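Local coordinates for suppressor protein MPT5 (Saccharomyces cerevisiae, PDB 5BZ1), which binds sequence elements in the 3'-UTRs of target mRNAs through its Pumilio-repeat domain and negatively regulates expression of HO, at residues I16-Q22 with L56-G62; I170-T175 with F205-L209. All coordinates share one frame. Residue numbers count along the deposited sequence, not the author numbering.

Contact 1: I16-Q22 with L56-G62; sequences IKLATDQ and LILDPFG. With nucleotides of chain B.
The 3'-terminal adenosine of the RNA, A10 of chain B, meets both sides of this junction between Pumilio repeats 1 and 2: its O2' donates to Gln22 OE1 at 2.8 Å, its O3' reaches Gln22 OE1 in a weak 3.4 Å bond, and its O4' lies 3.7 Å from Phe61 CE1. Gln22, extended with chi1 and chi2 both t, also lays its CB over the face of the Phe61 ring, 3.6 Å from the centroid, a CH-pi contact. Phe61, pointing toward 16-22 with chi1 m, brings CD2 within 3.7 Å of Thr20 O. Each segment runs from the end of a short helix through non-helical residues to the start of the next, with Thr20 and Gly62 in register, CA to CA 5.1 Å. Asp59 (phi/psi -88/140, chi1 t) caps the turn into its helix, OD2 accepting from Phe61 N at 2.9 Å and Gly62 N at 2.8 Å. A water hydrogen-bonded to Thr20 O (2.8 Å) and Asp59 OD1 (3.0 Å) links the segments. Leu56 (chi1 m, chi2 t) packs its CD2 3.7 Å from Thr20 CG2 and 3.8 Å from both Ile16 CD1 and Ala19 CB. Asp21, at the N-cap of helix 22-32, turns its side chain to Gly24 N. Helix 15-19 packs beside helix 53-57, with Leu56 and Ala19 also touching Val66 and Leu65 of helix 62-69, and Ile57 leading on to helix 89-93.

Contact 2: I170-T175 with F205-L209; sequences IITIST and FLPGL
Ile170, near the start of helix 169-174, points toward the other segment, its CG2 3.5 Å from Phe205 CD2. Next comes Ile171 (chi1 and chi2 both m), whose CA makes the closest CA pair with Gly208, 6.9 Å apart; its CD1 reaches Phe205 CB at 3.5 Å and Leu209 CD2 at 3.7 Å, and the bare Gly208 leaves room for that methyl. Ser174, chi1 m, returns its OG to Ile170 O (2.8 Å) and packs CB 3.6 Å from Leu209 CD2. Thr175, just past the helix with chi1 p, bonds OG1 to Ile171 O at 2.8 Å and sets CG2 3.8 Å from Gly208 O. Segment 205-209 follows helix 192-204, leaving helical phi/psi at Phe205 (-111/28), and turns tightly, Gly208 N to Phe205 O 3.1 Å and Leu209 N to Leu206 O 3.0 Å. This is apolar packing between Pumilio repeats 5 and 6: Ile170 and Leu209 share Ile202 of helix 192-204, Ile170 and Ser174 rest on Leu183 of helix 179-189, and Leu206 faces helix 229-240.

Both contacts join consecutive Pumilio repeats of the curved RNA-binding domain, contact 1 near the N-terminal end, its centre about 35 Å from the centre of the chain, contact 2 nearer the middle, about 13 Å from it. Their centres are 41 Å apart and they do not touch. Each is partly buried, with a leucine, Leu56 or Leu209, in the apolar packing, but contact 1 sets helix 15-19 against helix 53-57, contact 2 helix 169-174 against the loop after helix 192-204. Contact 1 runs on to the RNA and adds a water link and ribose hydrogen bonds, one weak; contact 2 stops about 7 Å from the nucleic acid at its nearest atom, and its cross-segment contacts are essentially hydrophobic.

Contact 1: I16-Q22 with L56-G62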
loop_
_atom_site.group_PDB
_atom_site.type_symbol
_atom_site.label_atom_id
_atom_site.label_comp_id
_atom_site.label_asym_id
_atom_site.label_seq_id
_atom_site.Cartn_x
_atom_site.Cartn_y
_atom_site.Cartn_z
ATOM N N ILE A 16 -8.013 -35.167 20.028
ATOM C CA ILE A 16 -8.567 -34.764 18.735
ATOM C C ILE A 16 -10.064 -34.455 18.841
ATOM O O ILE A 16 -10.561 -33.539 18.178
ATOM C CB ILE A 16 -8.275 -35.792 17.612
ATOM C CG1 ILE A 16 -8.603 -35.196 16.242
ATOM C CG2 ILE A 16 -9.038 -37.096 17.834
ATOM C CD1 ILE A 16 -7.883 -33.892 15.966
ATOM N N LYS A 17 -10.770 -35.194 19.693
ATOM C CA LYS A 17 -12.195 -34.958 19.904
ATOM C C LYS A 17 -12.427 -33.660 20.669
ATOM O O LYS A 17 -13.352 -32.908 20.366
ATOM C CB LYS A 17 -12.840 -36.130 20.647
ATOM C CG LYS A 17 -12.769 -37.448 19.895
ATOM C CD LYS A 17 -13.237 -37.298 18.454
ATOM C CE LYS A 17 -12.845 -38.505 17.611
ATOM N NZ LYS A 17 -13.279 -38.356 16.194
ATOM N N LEU A 18 -11.582 -33.404 21.663
ATOM C CA LEU A 18 -11.655 -32.167 22.437
ATOM C C LEU A 18 -11.303 -30.954 21.572
ATOM O O LEU A 18 -11.876 -29.878 21.729
ATOM C CB LEU A 18 -10.723 -32.236 23.651
ATOM C CG LEU A 18 -10.986 -33.325 24.695
ATOM C CD1 LEU A 18 -9.904 -33.331 25.764
ATOM C CD2 LEU A 18 -12.341 -33.122 25.332
ATOM N N ALA A 19 -10.362 -31.148 20.652
ATOM C CA ALA A 19 -9.845 -30.065 19.814
ATOM C C ALA A 19 -10.919 -29.380 18.965
ATOM O O ALA A 19 -10.923 -28.155 18.830
ATOM C CB ALA A 19 -8.719 -30.579 18.929
ATOM N N THR A 20 -11.819 -30.179 18.393
ATOM C CA THR A 20 -12.871 -29.666 17.517
ATOM C C THR A 20 -14.175 -29.383 18.260
ATOM O O THR A 20 -15.203 -29.094 17.638
ATOM C CB THR A 20 -13.164 -30.634 16.359
ATOM O OG1 THR A 20 -13.607 -31.891 16.883
ATOM C CG2 THR A 20 -11.914 -30.847 15.518
ATOM N N ASP A 21 -14.128 -29.477 19.584
ATOM C CA ASP A 21 -15.274 -29.152 20.425
ATOM C C ASP A 21 -14.998 -27.813 21.102
ATOM O O ASP A 21 -13.871 -27.566 21.527
ATOM C CB ASP A 21 -15.479 -30.245 21.474
ATOM C CG ASP A 21 -16.695 -30.001 22.343
ATOM O OD1 ASP A 21 -16.526 -29.496 23.473
ATOM O OD2 ASP A 21 -17.819 -30.320 21.898
ATOM N N GLN A 22 -16.006 -26.947 21.200
ATOM C CA GLN A 22 -15.790 -25.608 21.748
ATOM C C GLN A 22 -15.262 -25.641 23.177
ATOM O O GLN A 22 -14.265 -24.994 23.498
ATOM C CB GLN A 22 -17.063 -24.760 21.709
ATOM C CG GLN A 22 -16.835 -23.342 22.242
ATOM C CD GLN A 22 -18.113 -22.562 22.477
ATOM O OE1 GLN A 22 -18.086 -21.464 23.033
ATOM N NE2 GLN A 22 -19.239 -23.124 22.056
ATOM N N LEU A 56 -7.417 -29.042 11.835
ATOM C CA LEU A 56 -7.603 -28.175 12.993
ATOM C C LEU A 56 -7.435 -26.692 12.647
ATOM O O LEU A 56 -8.202 -25.845 13.111
ATOM C CB LEU A 56 -6.638 -28.575 14.109
ATOM C CG LEU A 56 -6.841 -29.991 14.644
ATOM C CD1 LEU A 56 -5.846 -30.311 15.748
ATOM C CD2 LEU A 56 -8.264 -30.167 15.145
ATOM N N ILE A 57 -6.432 -26.391 11.827
ATOM C CA ILE A 57 -6.171 -25.029 11.365
ATOM C C ILE A 57 -7.404 -24.422 10.693
ATOM O O ILE A 57 -7.658 -23.218 10.799
ATOM C CB ILE A 57 -4.950 -25.011 10.413
ATOM C CG1 ILE A 57 -3.654 -24.999 11.223
ATOM C CG2 ILE A 57 -4.987 -23.815 9.467
ATOM C CD1 ILE A 57 -2.410 -25.296 10.406
ATOM N N LEU A 58 -8.185 -25.271 10.031
ATOM C CA LEU A 58 -9.377 -24.832 9.316
ATOM C C LEU A 58 -10.655 -24.925 10.158
ATOM O O LEU A 58 -11.737 -24.558 9.690
ATOM C CB LEU A 58 -9.541 -25.651 8.035
ATOM C CG LEU A 58 -8.339 -25.640 7.090
ATOM C CD1 LEU A 58 -8.560 -26.582 5.923
ATOM C CD2 LEU A 58 -8.082 -24.232 6.583
ATOM N N ASP A 59 -10.529 -25.402 11.393
ATOM C CA ASP A 59 -11.695 -25.696 12.221
ATOM C C ASP A 59 -12.151 -24.480 13.025
ATOM O O ASP A 59 -11.321 -23.720 13.527
ATOM C CB ASP A 59 -11.384 -26.862 13.162
ATOM C CG ASP A 59 -12.617 -27.395 13.860
ATOM O OD1 ASP A 59 -13.319 -28.241 13.261
ATOM O OD2 ASP A 59 -12.888 -26.963 15.001
ATOM N N PRO A 60 -13.480 -24.290 13.137
ATOM C CA PRO A 60 -14.078 -23.164 13.870
ATOM C C PRO A 60 -13.579 -23.054 15.308
ATOM O O PRO A 60 -13.504 -21.943 15.836
ATOM C CB PRO A 60 -15.568 -23.506 13.869
ATOM C CG PRO A 60 -15.765 -24.304 12.624
ATOM C CD PRO A 60 -14.502 -25.109 12.457
ATOM N N PHE A 61 -13.255 -24.188 15.929
ATOM C CA PHE A 61 -12.760 -24.195 17.296
ATOM C C PHE A 61 -11.300 -24.643 17.356
ATOM O O PHE A 61 -10.526 -24.142 18.174
ATOM C CB PHE A 61 -13.652 -25.074 18.182
ATOM C CG PHE A 61 -15.098 -24.661 18.173
ATOM C CD1 PHE A 61 -15.486 -23.444 18.723
ATOM C CD2 PHE A 61 -16.069 -25.478 17.605
ATOM C CE1 PHE A 61 -16.817 -23.048 18.708
ATOM C CE2 PHE A 61 -17.402 -25.091 17.589
ATOM C CZ PHE A 61 -17.776 -23.875 18.142
ATOM N N GLY A 62 -10.923 -25.568 16.475
ATOM C CA GLY A 62 -9.544 -26.025 16.381
ATOM C C GLY A 62 -8.535 -24.916 16.113
ATOM O O GLY A 62 -7.394 -24.978 16.581
ATOM P P A B 10 -17.273 -15.315 17.542
ATOM O OP1 A B 10 -18.734 -15.080 17.652
ATOM O OP2 A B 10 -16.324 -14.338 18.132
ATOM O "O5'" A B 10 -16.977 -16.750 18.163
ATOM C "C5'" A B 10 -17.415 -17.932 17.500
ATOM C "C4'" A B 10 -17.496 -19.109 18.437
ATOM O "O4'" A B 10 -16.159 -19.456 18.896
ATOM C "C3'" A B 10 -18.336 -18.889 19.694
ATOM O "O3'" A B 10 -18.997 -20.107 20.036
ATOM C "C2'" A B 10 -17.282 -18.574 20.751
ATOM O "O2'" A B 10 -17.680 -18.840 22.081
ATOM C "C1'" A B 10 -16.138 -19.480 20.310
ATOM N N9 A B 10 -14.811 -19.066 20.780
ATOM C C8 A B 10 -14.296 -17.800 20.909
ATOM N N7 A B 10 -13.070 -17.780 21.369
ATOM C C5 A B 10 -12.750 -19.119 21.562
ATOM C C6 A B 10 -11.592 -19.773 22.034
ATOM N N6 A B 10 -10.480 -19.139 22.416
ATOM N N1 A B 10 -11.616 -21.124 22.099
ATOM C C2 A B 10 -12.725 -21.770 21.715
ATOM N N3 A B 10 -13.870 -21.268 21.256
ATOM C C4 A B 10 -13.818 -19.923 21.203
HETATM O O HOH W 1 -15.771 -28.315 15.008
#

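Contact 2: I170-T175 with F205-L209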
loop_
_atom_site.group_PDB
_atom_site.type_symbol
_atom_site.label_atom_id
_atom_site.label_comp_id
_atom_site.label_asym_id
_atom_site.label_seq_id
_atom_site.Cartn_x
_atom_site.Cartn_y
_atom_site.Cartn_z
ATOM N N ILE A 170 -0.619 -5.759 -12.175
ATOM C CA ILE A 170 -0.546 -4.484 -11.461
ATOM C C ILE A 170 -1.912 -3.790 -11.452
ATOM O O ILE A 170 -2.277 -3.133 -10.476
ATOM C CB ILE A 170 0.549 -3.544 -12.036
ATOM C CG1 ILE A 170 0.723 -2.308 -11.150
ATOM C CG2 ILE A 170 0.231 -3.118 -13.465
ATOM C CD1 ILE A 170 1.155 -2.634 -9.732
ATOM N N ILE A 171 -2.675 -3.968 -12.530
ATOM C CA ILE A 171 -4.030 -3.436 -12.612
ATOM C C ILE A 171 -4.958 -4.186 -11.651
ATOM O O ILE A 171 -5.630 -3.578 -10.811
ATOM C CB ILE A 171 -4.591 -3.546 -14.040
ATOM C CG1 ILE A 171 -3.720 -2.765 -15.024
ATOM C CG2 ILE A 171 -6.029 -3.034 -14.094
ATOM C CD1 ILE A 171 -3.904 -1.266 -14.923
ATOM N N THR A 172 -4.984 -5.509 -11.786
ATOM C CA THR A 172 -5.831 -6.376 -10.967
ATOM C C THR A 172 -5.688 -6.065 -9.476
ATOM O O THR A 172 -6.666 -6.076 -8.729
ATOM C CB THR A 172 -5.498 -7.861 -11.205
ATOM O OG1 THR A 172 -5.463 -8.127 -12.611
ATOM C CG2 THR A 172 -6.537 -8.765 -10.538
ATOM N N ILE A 173 -4.461 -5.761 -9.063
ATOM C CA ILE A 173 -4.151 -5.466 -7.671
ATOM C C ILE A 173 -4.429 -4.008 -7.270
ATOM O O ILE A 173 -5.100 -3.758 -6.268
ATOM C CB ILE A 173 -2.685 -5.841 -7.361
ATOM C CG1 ILE A 173 -2.533 -7.364 -7.348
ATOM C CG2 ILE A 173 -2.234 -5.245 -6.034
ATOM C CD1 ILE A 173 -1.112 -7.849 -7.551
ATOM N N SER A 174 -3.917 -3.054 -8.046
ATOM C CA SER A 174 -4.014 -1.636 -7.692
ATOM C C SER A 174 -5.443 -1.093 -7.726
ATOM O O SER A 174 -5.761 -0.133 -7.025
ATOM C CB SER A 174 -3.130 -0.788 -8.610
ATOM O OG SER A 174 -1.770 -1.162 -8.525
ATOM N N THR A 175 -6.292 -1.701 -8.550
ATOM C CA THR A 175 -7.669 -1.241 -8.703
ATOM C C THR A 175 -8.630 -2.032 -7.826
ATOM O O THR A 175 -9.853 -1.934 -7.977
ATOM C CB THR A 175 -8.142 -1.326 -10.165
ATOM O OG1 THR A 175 -8.225 -2.699 -10.566
ATOM C CG2 THR A 175 -7.173 -0.585 -11.080
ATOM N N PHE A 205 1.143 0.743 -17.142
ATOM C CA PHE A 205 -0.314 0.669 -17.133
ATOM C C PHE A 205 -0.953 1.890 -16.479
ATOM O O PHE A 205 -2.055 1.809 -15.934
ATOM C CB PHE A 205 -0.769 -0.606 -16.425
ATOM C CG PHE A 205 -0.408 -1.863 -17.158
ATOM C CD1 PHE A 205 -1.243 -2.367 -18.146
ATOM C CD2 PHE A 205 0.768 -2.536 -16.868
ATOM C CE1 PHE A 205 -0.912 -3.525 -18.829
ATOM C CE2 PHE A 205 1.106 -3.695 -17.544
ATOM C CZ PHE A 205 0.265 -4.190 -18.528
ATOM N N LEU A 206 -0.256 3.019 -16.551
ATOM C CA LEU A 206 -0.726 4.282 -15.983
ATOM C C LEU A 206 -2.167 4.695 -16.351
ATOM O O LEU A 206 -2.918 5.130 -15.471
ATOM C CB LEU A 206 0.261 5.407 -16.313
ATOM C CG LEU A 206 0.114 6.723 -15.556
ATOM C CD1 LEU A 206 0.251 6.489 -14.067
ATOM C CD2 LEU A 206 1.167 7.702 -16.024
ATOM N N PRO A 207 -2.558 4.569 -17.642
ATOM C CA PRO A 207 -3.919 5.002 -17.989
ATOM C C PRO A 207 -5.019 4.222 -17.264
ATOM O O PRO A 207 -6.104 4.768 -17.064
ATOM C CB PRO A 207 -3.998 4.735 -19.496
ATOM C CG PRO A 207 -2.586 4.793 -19.965
ATOM C CD PRO A 207 -1.796 4.179 -18.844
ATOM N N GLY A 208 -4.750 2.978 -16.880
ATOM C CA GLY A 208 -5.743 2.178 -16.184
ATOM C C GLY A 208 -5.700 2.363 -14.675
ATOM O O GLY A 208 -6.473 1.742 -13.941
ATOM N N LEU A 209 -4.798 3.226 -14.215
ATOM C CA LEU A 209 -4.577 3.422 -12.788
ATOM C C LEU A 209 -4.894 4.847 -12.334
ATOM O O LEU A 209 -5.453 5.054 -11.256
ATOM C CB LEU A 209 -3.124 3.096 -12.430
ATOM C CG LEU A 209 -2.640 1.661 -12.636
ATOM C CD1 LEU A 209 -1.184 1.518 -12.220
ATOM C CD2 LEU A 209 -3.510 0.697 -11.857
#